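Local coordinates for AT-rich interactive domain-containing protein 4 (Arabidopsis thaliana, PDB 6LQF) that binds DNA and a histone H3 tail trimethylated on lysine through its ARID-PHD cassette, and takes part in gene regulation in the nucleus, at residues V58-R63 and N97-N102; L64-L69 and T117-Y122; E72-G77 and D127-E132; L135-S140 and W154-C159. One frame throughout, in Å; residues are numbered along the deposited sequence.

Contact 1 (V58-R63 and N97-N102); sequences VLNSKR and NHTLTN. With nucleotides of chain C.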
# COMPACT_ATOMS: atom_id res chain seq x y z
N VAL A 58 -1.56 -8.50 16.36
CA VAL A 58 -2.97 -8.76 16.08
C VAL A 58 -3.65 -7.43 15.77
O VAL A 58 -3.39 -6.40 16.43
CB VAL A 58 -3.63 -9.42 17.28
CG1 VAL A 58 -5.14 -9.57 17.10
CG2 VAL A 58 -2.98 -10.76 17.53
N LEU A 59 -4.53 -7.45 14.77
CA LEU A 59 -5.33 -6.30 14.34
C LEU A 59 -6.74 -6.82 14.07
O LEU A 59 -6.92 -7.69 13.23
CB LEU A 59 -4.75 -5.68 13.09
CG LEU A 59 -5.55 -4.47 12.59
CD1 LEU A 59 -5.43 -3.39 13.61
CD2 LEU A 59 -4.99 -3.99 11.27
N ASN A 60 -7.72 -6.24 14.74
CA ASN A 60 -9.12 -6.62 14.62
C ASN A 60 -9.28 -8.14 14.77
O ASN A 60 -9.94 -8.77 13.97
CB ASN A 60 -9.66 -6.16 13.26
CG ASN A 60 -11.18 -6.12 13.20
OD1 ASN A 60 -11.85 -6.04 14.21
ND2 ASN A 60 -11.74 -6.19 11.97
N SER A 61 -8.62 -8.68 15.81
CA SER A 61 -8.69 -10.11 16.20
C SER A 61 -8.09 -11.10 15.23
O SER A 61 -8.36 -12.31 15.38
CB SER A 61 -10.16 -10.53 16.41
OG SER A 61 -10.79 -9.71 17.39
N LYS A 62 -7.35 -10.66 14.22
CA LYS A 62 -6.64 -11.57 13.34
C LYS A 62 -5.17 -11.20 13.31
O LYS A 62 -4.81 -10.04 13.57
CB LYS A 62 -7.23 -11.56 11.92
CG LYS A 62 -8.64 -12.15 11.90
CD LYS A 62 -9.20 -12.15 10.49
CE LYS A 62 -10.53 -12.89 10.49
NZ LYS A 62 -11.16 -12.89 9.15
N ARG A 63 -4.30 -12.15 12.98
CA ARG A 63 -2.86 -11.83 12.87
C ARG A 63 -2.65 -10.72 11.84
O ARG A 63 -3.29 -10.71 10.81
CB ARG A 63 -2.05 -13.08 12.48
CG ARG A 63 -0.52 -12.83 12.52
CD ARG A 63 0.24 -14.16 12.20
NE ARG A 63 -0.26 -15.35 12.91
CZ ARG A 63 0.21 -15.74 14.09
NH1 ARG A 63 1.20 -15.10 14.72
NH2 ARG A 63 -0.28 -16.81 14.67
N ASN A 97 -7.39 -8.36 7.86
CA ASN A 97 -7.88 -7.86 9.15
C ASN A 97 -9.18 -7.08 9.03
O ASN A 97 -9.84 -6.83 10.04
CB ASN A 97 -6.79 -7.01 9.80
CG ASN A 97 -5.50 -7.75 9.86
OD1 ASN A 97 -4.70 -7.73 8.93
ND2 ASN A 97 -5.30 -8.49 10.95
N HIS A 98 -9.55 -6.66 7.81
CA HIS A 98 -10.78 -5.95 7.65
C HIS A 98 -12.02 -6.79 7.92
O HIS A 98 -12.08 -7.96 7.50
CB HIS A 98 -10.85 -5.40 6.21
CG HIS A 98 -12.13 -4.72 5.89
ND1 HIS A 98 -12.42 -3.43 6.26
CD2 HIS A 98 -13.19 -5.16 5.17
CE1 HIS A 98 -13.60 -3.08 5.77
NE2 HIS A 98 -14.10 -4.12 5.12
N THR A 99 -12.99 -6.21 8.61
CA THR A 99 -14.35 -6.75 8.63
C THR A 99 -15.33 -5.63 8.26
O THR A 99 -15.04 -4.44 8.47
CB THR A 99 -14.73 -7.37 10.03
OG1 THR A 99 -14.54 -6.40 11.07
CG2 THR A 99 -13.88 -8.60 10.33
N LEU A 100 -16.45 -6.01 7.63
CA LEU A 100 -17.46 -5.07 7.13
C LEU A 100 -17.91 -4.11 8.21
O LEU A 100 -17.94 -2.90 8.03
CB LEU A 100 -18.65 -5.84 6.58
CG LEU A 100 -19.72 -4.98 5.93
CD1 LEU A 100 -19.66 -5.16 4.41
CD2 LEU A 100 -21.11 -5.34 6.49
N THR A 101 -18.28 -4.69 9.34
CA THR A 101 -18.66 -3.92 10.51
C THR A 101 -17.54 -4.10 11.50
O THR A 101 -17.29 -5.20 11.99
CB THR A 101 -19.99 -4.38 11.13
OG1 THR A 101 -19.83 -5.71 11.64
CG2 THR A 101 -21.11 -4.35 10.11
N ASN A 102 -16.84 -3.01 11.75
CA ASN A 102 -15.74 -2.99 12.70
C ASN A 102 -15.78 -1.63 13.34
O ASN A 102 -16.33 -0.67 12.77
CB ASN A 102 -14.39 -3.24 12.01
CG ASN A 102 -13.92 -2.06 11.16
OD1 ASN A 102 -13.43 -1.07 11.69
ND2 ASN A 102 -14.07 -2.16 9.85
P DA C 4 -7.53 -5.65 18.20
OP1 DA C 4 -7.95 -6.97 17.88
OP2 DA C 4 -7.01 -4.79 17.18
O5' DA C 4 -8.75 -4.86 18.82
C5' DA C 4 -9.51 -5.44 19.87
C4' DA C 4 -10.57 -4.49 20.35
O4' DA C 4 -9.99 -3.42 21.11
C3' DA C 4 -11.43 -3.83 19.29
O3' DA C 4 -12.72 -3.77 19.87
C2' DA C 4 -10.84 -2.44 19.17
C1' DA C 4 -10.38 -2.17 20.58
N9 DA C 4 -9.24 -1.29 20.72
C8 DA C 4 -8.11 -1.23 19.94
N7 DA C 4 -7.20 -0.41 20.39
C5 DA C 4 -7.77 0.11 21.55
C6 DA C 4 -7.32 1.05 22.47
N6 DA C 4 -6.14 1.66 22.39
N1 DA C 4 -8.13 1.34 23.51
C2 DA C 4 -9.31 0.74 23.59
N3 DA C 4 -9.85 -0.16 22.78
C4 DA C 4 -9.01 -0.44 21.77
P DT C 3 -0.82 -5.83 19.36
OP1 DT C 3 -0.78 -7.10 18.70
OP2 DT C 3 -0.22 -4.70 18.75
O5' DT C 3 -2.32 -5.45 19.69
C5' DT C 3 -3.17 -6.41 20.29
C4' DT C 3 -4.52 -5.83 20.61
O4' DT C 3 -4.37 -4.86 21.65
C3' DT C 3 -5.27 -5.13 19.47
O3' DT C 3 -6.54 -5.77 19.41
C2' DT C 3 -5.42 -3.70 19.96
C1' DT C 3 -5.33 -3.85 21.46
N1 DT C 3 -4.85 -2.68 22.16
C2 DT C 3 -5.51 -2.25 23.28
O2 DT C 3 -6.57 -2.71 23.64
N3 DT C 3 -4.94 -1.17 23.90
C4 DT C 3 -3.76 -0.55 23.55
O4 DT C 3 -3.35 0.39 24.22
C5 DT C 3 -3.09 -1.09 22.40
C7 DT C 3 -1.80 -0.48 21.95
C6 DT C 3 -3.64 -2.14 21.79
O HOH W 1 -11.44 -10.06 9.12
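Strands 58-59 and 62-63 form a small antiparallel hairpin, closed by a type I' turn from Leu59 to Lys62, and loop 97-102 lies against it with the CA atoms of Lys62 and Asn97 5.7 Å apart. Two asparagine amides do the joining, one from each segment. Asn97 turns ND2 into the hairpin: one N-H reaches a lone pair of Leu59 O at 2.9 Å, the other meets Arg63 O from above its carbonyl plane at 3.0 Å. Leu59 O also accepts from Lys62 N, so two donors grip it. Asn97 OD1 takes Asp65 N, which fixes the amide's flip. Asn60, with CG anti to its backbone N (chi1 -163°), answers from the turn. Its ND2 meets Asn97 O almost along the C=O axis at 2.8 Å, and Thr99 OG1 at 2.9 Å, both close to the amide plane. An alanine at Asn60 would remove both donors and would probably let the turn drift from the loop. Leu59 crosses Asn97 at about a right angle, with CD2 3.8 Å from Asn97 CB. Strand 58-59 and the turn hold the DNA: Val58 N donates to OP1 of DT3 of chain C at 2.8 Å, while Asn60 N and Ser61 N bind OP2 and OP1 of its DA4. These bonds use backbone N-H groups and phosphate oxygens, so they would read the shape of the DNA backbone, not its bases.

Contact 2 (L64-L69 and T117-Y122); sequences LDLFNL and TYLLEY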
# COMPACT_ATOMS: atom_id res chain seq x y z
N LEU A 64 -1.78 -9.77 12.13
CA LEU A 64 -1.55 -8.66 11.21
C LEU A 64 -1.10 -9.12 9.81
O LEU A 64 -0.14 -9.89 9.71
CB LEU A 64 -0.50 -7.77 11.84
CG LEU A 64 -0.10 -6.57 11.00
CD1 LEU A 64 -1.26 -5.59 10.90
CD2 LEU A 64 1.11 -5.94 11.68
N ASP A 65 -1.79 -8.65 8.76
CA ASP A 65 -1.52 -9.03 7.36
C ASP A 65 -0.49 -8.10 6.71
O ASP A 65 -0.84 -7.10 6.03
CB ASP A 65 -2.85 -9.01 6.58
CG ASP A 65 -2.71 -9.31 5.09
OD1 ASP A 65 -1.60 -9.64 4.60
OD2 ASP A 65 -3.76 -9.23 4.41
N LEU A 66 0.77 -8.40 6.92
CA LEU A 66 1.85 -7.52 6.46
C LEU A 66 1.99 -7.48 4.96
O LEU A 66 2.40 -6.45 4.39
CB LEU A 66 3.21 -7.96 7.06
CG LEU A 66 3.38 -7.77 8.52
CD1 LEU A 66 4.63 -8.53 8.95
CD2 LEU A 66 3.60 -6.29 8.78
N PHE A 67 1.64 -8.59 4.28
CA PHE A 67 1.77 -8.61 2.82
C PHE A 67 0.87 -7.61 2.13
O PHE A 67 1.32 -6.83 1.26
CB PHE A 67 1.44 -10.03 2.36
CG PHE A 67 1.63 -10.27 0.89
CD1 PHE A 67 2.81 -9.95 0.24
CD2 PHE A 67 0.62 -10.87 0.17
CE1 PHE A 67 2.98 -10.24 -1.12
CE2 PHE A 67 0.80 -11.14 -1.20
CZ PHE A 67 1.99 -10.86 -1.80
N ASN A 68 -0.40 -7.58 2.54
CA ASN A 68 -1.30 -6.64 1.86
C ASN A 68 -1.06 -5.23 2.36
O ASN A 68 -1.20 -4.29 1.56
CB ASN A 68 -2.74 -7.06 2.04
CG ASN A 68 -3.06 -8.25 1.13
OD1 ASN A 68 -2.89 -8.12 -0.10
ND2 ASN A 68 -3.44 -9.38 1.70
N LEU A 69 -0.64 -5.05 3.63
CA LEU A 69 -0.30 -3.71 4.12
C LEU A 69 0.84 -3.15 3.25
O LEU A 69 0.79 -1.98 2.76
CB LEU A 69 0.13 -3.80 5.61
CG LEU A 69 0.79 -2.55 6.22
CD1 LEU A 69 -0.19 -1.40 6.09
CD2 LEU A 69 1.12 -2.79 7.72
N THR A 117 7.25 -0.30 12.37
CA THR A 117 7.92 -1.41 13.07
C THR A 117 8.45 -2.47 12.11
O THR A 117 9.62 -2.92 12.23
CB THR A 117 6.89 -2.03 14.05
OG1 THR A 117 6.49 -1.01 14.97
CG2 THR A 117 7.47 -3.26 14.83
N TYR A 118 7.60 -2.95 11.18
CA TYR A 118 7.94 -4.14 10.43
C TYR A 118 8.47 -3.88 9.04
O TYR A 118 9.20 -4.71 8.47
CB TYR A 118 6.71 -5.06 10.31
CG TYR A 118 6.31 -5.72 11.60
CD1 TYR A 118 6.99 -6.87 12.04
CD2 TYR A 118 5.26 -5.22 12.37
CE1 TYR A 118 6.64 -7.48 13.22
CE2 TYR A 118 4.88 -5.85 13.57
CZ TYR A 118 5.60 -6.97 13.99
OH TYR A 118 5.24 -7.61 15.16
N LEU A 119 8.05 -2.74 8.42
CA LEU A 119 8.16 -2.64 6.96
C LEU A 119 8.92 -1.42 6.44
O LEU A 119 9.34 -1.43 5.28
CB LEU A 119 6.75 -2.64 6.33
CG LEU A 119 5.94 -3.93 6.51
CD1 LEU A 119 4.47 -3.73 6.00
CD2 LEU A 119 6.66 -5.02 5.75
N LEU A 120 9.17 -0.39 7.26
CA LEU A 120 9.74 0.82 6.68
C LEU A 120 11.19 0.65 6.21
O LEU A 120 11.56 1.01 5.07
CB LEU A 120 9.63 1.94 7.70
CG LEU A 120 10.11 3.25 7.14
CD1 LEU A 120 9.40 3.68 5.86
CD2 LEU A 120 9.84 4.28 8.24
N GLU A 121 12.03 0.06 7.08
CA GLU A 121 13.39 -0.23 6.66
C GLU A 121 13.43 -1.19 5.49
O GLU A 121 14.21 -1.05 4.56
CB GLU A 121 14.19 -0.81 7.84
CG GLU A 121 14.33 0.22 8.94
CD GLU A 121 15.09 -0.27 10.16
OE1 GLU A 121 15.37 -1.50 10.28
OE2 GLU A 121 15.44 0.61 10.98
N TYR A 122 12.53 -2.17 5.55
CA TYR A 122 12.41 -3.11 4.41
C TYR A 122 12.09 -2.39 3.12
O TYR A 122 12.69 -2.67 2.08
CB TYR A 122 11.36 -4.17 4.72
CG TYR A 122 11.25 -5.27 3.67
CD1 TYR A 122 10.42 -5.11 2.53
CD2 TYR A 122 11.95 -6.47 3.84
CE1 TYR A 122 10.34 -6.07 1.58
CE2 TYR A 122 11.86 -7.49 2.89
CZ TYR A 122 11.07 -7.27 1.78
OH TYR A 122 10.98 -8.25 0.82
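Inside the helical ARID fold, the start of helix 66-74 packs on the kink between helices 107-118 and 120-124. Leu119 makes that kink: it leaves helical angles after the first helix and is the N-cap of the second. All five touching residues are buried and the contact is apolar. Tyr118 shows it best. Its CG stands anti to the carbonyl carbon (chi1 -71°), which sends the side chain across Leu66 at about a right angle. CB meets Leu66 CD2 at 3.7 Å; CG and CD2 then pass the same methyl slightly farther off, at 4.0 Å for CG. Farther along the ring, CE2 comes to 4.2 Å from Leu64 CD2, both leucines approaching obliquely. Thr117 CG2 lies over one ring face, offset toward the rim, and Pro55 also touches this tyrosine. One residue on, Leu119 sets its CD1 against Leu66 and Leu69, one helical turn apart, 3.9 Å from Leu66 CD2 and 3.9 Å from Leu69 CG, crossing both leucines obliquely. Leu66 CD2 is thus wedged between Tyr118 and Leu119. Behind this layer Leu66 reaches Leu30 of helix 26-39, and Leu69 reaches Trp87 and Val91 of helix 87-91, so the contact belongs to the domain core. The beginning of helix 66-74 is held by Asp65 as N-cap: OD1 accepts from Asn68 N, met from above the carboxylate plane, and OD2 offers its syn lone pair to Asn68 ND2 at 2.7 Å.

Contact 3 (E72-G77 and D127-E132); sequences EVVSRG and DDVDGE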
# COMPACT_ATOMS: atom_id res chain seq x y z
N GLU A 72 -0.23 -2.38 -0.52
CA GLU A 72 -1.07 -1.21 -0.71
C GLU A 72 -0.28 0.08 -0.52
O GLU A 72 -0.54 1.11 -1.19
CB GLU A 72 -2.25 -1.23 0.25
CG GLU A 72 -3.26 -2.35 -0.07
CD GLU A 72 -3.71 -2.39 -1.55
OE1 GLU A 72 -3.94 -1.31 -2.15
OE2 GLU A 72 -3.87 -3.51 -2.15
N VAL A 73 0.70 0.08 0.35
CA VAL A 73 1.47 1.30 0.61
C VAL A 73 2.51 1.54 -0.48
O VAL A 73 2.61 2.69 -0.98
CB VAL A 73 2.16 1.24 1.99
CG1 VAL A 73 3.20 2.40 2.15
CG2 VAL A 73 1.09 1.34 3.07
N VAL A 74 3.20 0.48 -0.93
CA VAL A 74 4.27 0.78 -1.89
C VAL A 74 3.64 1.09 -3.26
O VAL A 74 4.22 1.86 -4.04
CB VAL A 74 5.32 -0.31 -2.01
CG1 VAL A 74 5.99 -0.47 -0.63
CG2 VAL A 74 4.72 -1.67 -2.47
N SER A 75 2.45 0.55 -3.55
CA SER A 75 1.77 0.86 -4.84
C SER A 75 1.37 2.33 -4.91
O SER A 75 1.14 2.84 -6.02
CB SER A 75 0.57 -0.02 -5.03
OG SER A 75 -0.47 0.29 -4.15
N ARG A 76 1.30 2.99 -3.75
CA ARG A 76 0.94 4.42 -3.70
C ARG A 76 2.12 5.35 -3.47
O ARG A 76 1.95 6.57 -3.25
CB ARG A 76 -0.11 4.65 -2.62
CG ARG A 76 -1.44 3.99 -3.03
CD ARG A 76 -2.44 4.09 -1.94
NE ARG A 76 -3.77 3.66 -2.39
CZ ARG A 76 -4.18 2.40 -2.40
NH1 ARG A 76 -3.37 1.43 -2.03
NH2 ARG A 76 -5.41 2.10 -2.81
N GLY A 77 3.34 4.82 -3.59
CA GLY A 77 4.50 5.67 -3.49
C GLY A 77 5.27 5.53 -2.20
O GLY A 77 6.25 6.24 -2.03
N ASP A 127 13.04 -2.49 -3.99
CA ASP A 127 12.71 -1.62 -5.13
C ASP A 127 11.29 -1.85 -5.56
O ASP A 127 11.00 -2.06 -6.75
CB ASP A 127 13.68 -1.85 -6.28
CG ASP A 127 15.10 -1.51 -5.90
OD1 ASP A 127 15.34 -0.34 -5.49
OD2 ASP A 127 15.96 -2.41 -5.98
N ASP A 128 10.38 -1.78 -4.60
CA ASP A 128 9.01 -2.12 -4.82
C ASP A 128 8.08 -0.92 -4.95
O ASP A 128 6.88 -1.11 -5.20
CB ASP A 128 8.51 -2.99 -3.68
CG ASP A 128 9.36 -4.23 -3.50
OD1 ASP A 128 9.78 -4.83 -4.51
OD2 ASP A 128 9.55 -4.62 -2.34
N VAL A 129 8.59 0.28 -4.73
CA VAL A 129 7.70 1.47 -4.69
C VAL A 129 7.36 1.99 -6.07
O VAL A 129 8.27 2.13 -6.90
CB VAL A 129 8.34 2.60 -3.85
CG1 VAL A 129 7.53 3.89 -3.96
CG2 VAL A 129 8.44 2.12 -2.40
N ASP A 130 6.06 2.23 -6.33
CA ASP A 130 5.56 2.75 -7.62
C ASP A 130 5.96 4.18 -7.86
O ASP A 130 5.76 5.05 -6.97
CB ASP A 130 4.05 2.61 -7.67
CG ASP A 130 3.50 2.87 -9.07
OD1 ASP A 130 3.54 4.03 -9.53
OD2 ASP A 130 3.02 1.90 -9.69
N GLY A 131 6.63 4.42 -8.98
CA GLY A 131 7.04 5.77 -9.32
C GLY A 131 6.57 6.14 -10.72
O GLY A 131 7.24 6.92 -11.41
N GLU A 132 5.42 5.61 -11.11
CA GLU A 132 4.82 5.89 -12.44
C GLU A 132 4.51 7.36 -12.62
O GLU A 132 4.17 8.05 -11.66
CB GLU A 132 3.53 5.11 -12.63
CG GLU A 132 3.65 3.61 -12.69
CD GLU A 132 2.27 3.00 -12.80
OE1 GLU A 132 1.50 3.42 -13.70
OE2 GLU A 132 1.95 2.13 -11.97
O HOH W 2 0.41 1.43 -8.25
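A positive phi of 106° at Gly77 closes the Schellman motif that ends helix 66-74, and Asp130, with CG anti to its backbone N (chi1 -169°), holds an Asx turn on the facing loop. This is where the end of an ARID helix meets loop 127-132, whose last residues belong to the PHD-type zinc finger. Val74 O, at the helix end, takes two donors: Gly77 N from its own turn, and Asp130 N across the contact at 3.0 Å, nearly straight at 172°. Val74 also packs its CB on Val129 CG2 at 4.0 Å and sets CG2 3.5 Å from Asp128 O. Asp130 lays CB 3.4 Å from Ser75 O, and a water donates to Ser75 O and, weakly, to Asp130 OD2. Asp130 OD1 meanwhile accepts Glu132 N at 2.9 Å, from above the carboxylate plane. An alanine at Asp130 would lose the Asx turn and the water link, and would probably loosen the path of the loop beside the helix end. Asp130 and Arg76 both pack on the modified side chain of the bound peptide, so the junction forms part of the histone site. Glu72 OE1 holds Arg76 NH1 in a salt bridge of 2.8 Å and also bridges to a basic peptide side chain, while Arg76 NE bonds the peptide backbone. Val129 CG1 presses tightly on the glycine carbonyl group, 3.3 Å from Gly77 C.

Contact 4 (L135-S140 and W154-C159); sequences LICRSS and WAHFGC. With ZN (zinc ion), chain G.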
# COMPACT_ATOMS: atom_id res chain seq x y z
N LEU A 135 -0.43 9.47 -16.74
CA LEU A 135 -0.68 8.94 -18.08
C LEU A 135 -1.06 10.06 -19.02
O LEU A 135 -0.94 9.89 -20.25
CB LEU A 135 -1.78 7.84 -18.04
CG LEU A 135 -3.19 8.26 -17.57
CD1 LEU A 135 -4.08 8.70 -18.72
CD2 LEU A 135 -3.88 7.13 -16.80
N ILE A 136 -1.56 11.16 -18.46
CA ILE A 136 -1.92 12.33 -19.32
C ILE A 136 -0.75 13.23 -19.61
O ILE A 136 -0.40 13.42 -20.78
CB ILE A 136 -3.05 13.16 -18.66
CG1 ILE A 136 -4.29 12.27 -18.54
CG2 ILE A 136 -3.38 14.39 -19.52
CD1 ILE A 136 -5.37 12.79 -17.57
N CYS A 137 -0.14 13.81 -18.58
CA CYS A 137 0.94 14.80 -18.79
C CYS A 137 2.37 14.27 -18.78
O CYS A 137 3.30 15.01 -19.05
CB CYS A 137 0.86 15.91 -17.75
SG CYS A 137 1.43 15.41 -16.08
N ARG A 138 2.53 13.02 -18.36
CA ARG A 138 3.80 12.28 -18.41
C ARG A 138 4.83 12.80 -17.41
O ARG A 138 6.03 12.54 -17.55
CB ARG A 138 4.39 12.29 -19.84
CG ARG A 138 3.40 12.11 -20.99
CD ARG A 138 2.60 10.81 -20.94
NE ARG A 138 3.43 9.64 -20.64
CZ ARG A 138 3.02 8.38 -20.75
NH1 ARG A 138 1.78 8.10 -21.17
NH2 ARG A 138 3.84 7.39 -20.43
N SER A 139 4.37 13.50 -16.38
CA SER A 139 5.27 13.96 -15.31
C SER A 139 4.87 13.36 -13.97
O SER A 139 3.79 12.75 -13.85
CB SER A 139 5.25 15.48 -15.22
OG SER A 139 4.26 15.91 -14.29
N SER A 140 5.72 13.57 -12.95
CA SER A 140 5.46 13.04 -11.61
C SER A 140 5.12 14.11 -10.58
O SER A 140 5.30 13.88 -9.37
CB SER A 140 6.66 12.25 -11.12
OG SER A 140 6.76 11.02 -11.81
N TRP A 154 -1.82 5.57 -13.70
CA TRP A 154 -2.15 6.63 -12.79
C TRP A 154 -2.24 7.99 -13.46
O TRP A 154 -1.52 8.22 -14.40
CB TRP A 154 -1.06 6.75 -11.72
CG TRP A 154 -1.08 5.65 -10.66
CD1 TRP A 154 -0.39 4.48 -10.65
CD2 TRP A 154 -1.80 5.72 -9.43
NE1 TRP A 154 -0.65 3.79 -9.47
CE2 TRP A 154 -1.48 4.57 -8.69
CE3 TRP A 154 -2.63 6.69 -8.86
CZ2 TRP A 154 -2.04 4.32 -7.43
CZ3 TRP A 154 -3.18 6.45 -7.61
CH2 TRP A 154 -2.85 5.31 -6.89
N ALA A 155 -3.19 8.79 -13.04
CA ALA A 155 -3.39 10.13 -13.59
C ALA A 155 -3.50 11.17 -12.50
O ALA A 155 -4.12 10.94 -11.45
CB ALA A 155 -4.65 10.16 -14.46
N HIS A 156 -2.92 12.35 -12.69
CA HIS A 156 -3.33 13.45 -11.84
C HIS A 156 -4.79 13.75 -12.02
O HIS A 156 -5.26 13.95 -13.16
CB HIS A 156 -2.62 14.76 -12.21
CG HIS A 156 -1.15 14.75 -11.97
ND1 HIS A 156 -0.23 14.78 -13.00
CD2 HIS A 156 -0.42 14.63 -10.82
CE1 HIS A 156 1.00 14.82 -12.50
NE2 HIS A 156 0.91 14.68 -11.18
N PHE A 157 -5.51 13.95 -10.94
CA PHE A 157 -6.91 14.32 -11.03
C PHE A 157 -7.07 15.61 -11.82
O PHE A 157 -8.00 15.73 -12.65
CB PHE A 157 -7.48 14.48 -9.62
CG PHE A 157 -8.96 14.60 -9.57
CD1 PHE A 157 -9.75 13.51 -9.90
CD2 PHE A 157 -9.56 15.77 -9.14
CE1 PHE A 157 -11.15 13.61 -9.86
CE2 PHE A 157 -10.96 15.88 -9.10
CZ PHE A 157 -11.74 14.79 -9.46
N GLY A 158 -6.13 16.53 -11.59
CA GLY A 158 -6.10 17.85 -12.24
C GLY A 158 -5.84 17.80 -13.72
O GLY A 158 -6.12 18.78 -14.44
N CYS A 159 -5.31 16.69 -14.22
CA CYS A 159 -5.03 16.61 -15.67
C CYS A 159 -6.23 16.07 -16.46
O CYS A 159 -6.20 15.98 -17.68
CB CYS A 159 -3.79 15.75 -15.96
SG CYS A 159 -2.18 16.55 -15.59
ZN ZN G . -0.68 14.92 -15.03
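The loop 135-140 arches over strand 154-156 and the 3-10 turn 157-159, and a zinc ion fills the hollow between them. Leu135 and Ile136 are the bumps on the loop. Leu135 CD2 comes down alongside Trp154 O and touches Ala155 CB at 3.9 Å, while its backbone N bonds Trp154 O at 2.9 Å, almost along the C=O axis. Ile136 reaches farther: its CD1 lies between Ala155 CB and Cys159 CB, 3.7 Å from the latter, and is tightest on Cys159 O at 3.3 Å, so the small alanine methyl sits under both aliphatic tips. Beyond this ridge the zinc takes Cys137 SG at 2.4 Å, His156 ND1 at 2.1 Å and Cys159 SG at 2.3 Å; Cys134 completes the site. Cys137 places its sulfur in the crowded position between backbone N and carbonyl carbon (chi1 74°), at the edge of the His156 ring and near its plane. Trp154 directs its indole the other way, where it packs on the modified side chain of the bound peptide. Leu135 also touches Cys181, a ligand of the second zinc in this PHD finger, linking the two metal sites. Ser139 N donates to Cys137 SG at 3.5 Å, and His156 NE2 bonds Thr141 O. The ring is therefore fixed at both nitrogens, and the N-H at the cysteine sulfur would probably ease the negative charge that a thiolate brings to the metal.

In the fold
From the N terminus the chain makes the hairpin at 58-63 and passes straight into helix 66-74, which serves contacts 2 and 3 in turn. Contact 1 closes first, when loop 97-102 returns to the hairpin; contact 2 closes at the kink 117-122 and contact 3 at 127-132. The segments of these three alternate, so their loops cross rather than nest, pinning the DNA-binding hairpin, the helical core and the domain junction to one another. Contacts 1 and 2 also touch where Leu59 packs on Leu64. Contact 4 opens and closes later, within the PHD finger, its centre about 35 Å from that of contact 1; it touches contact 3 through Trp154.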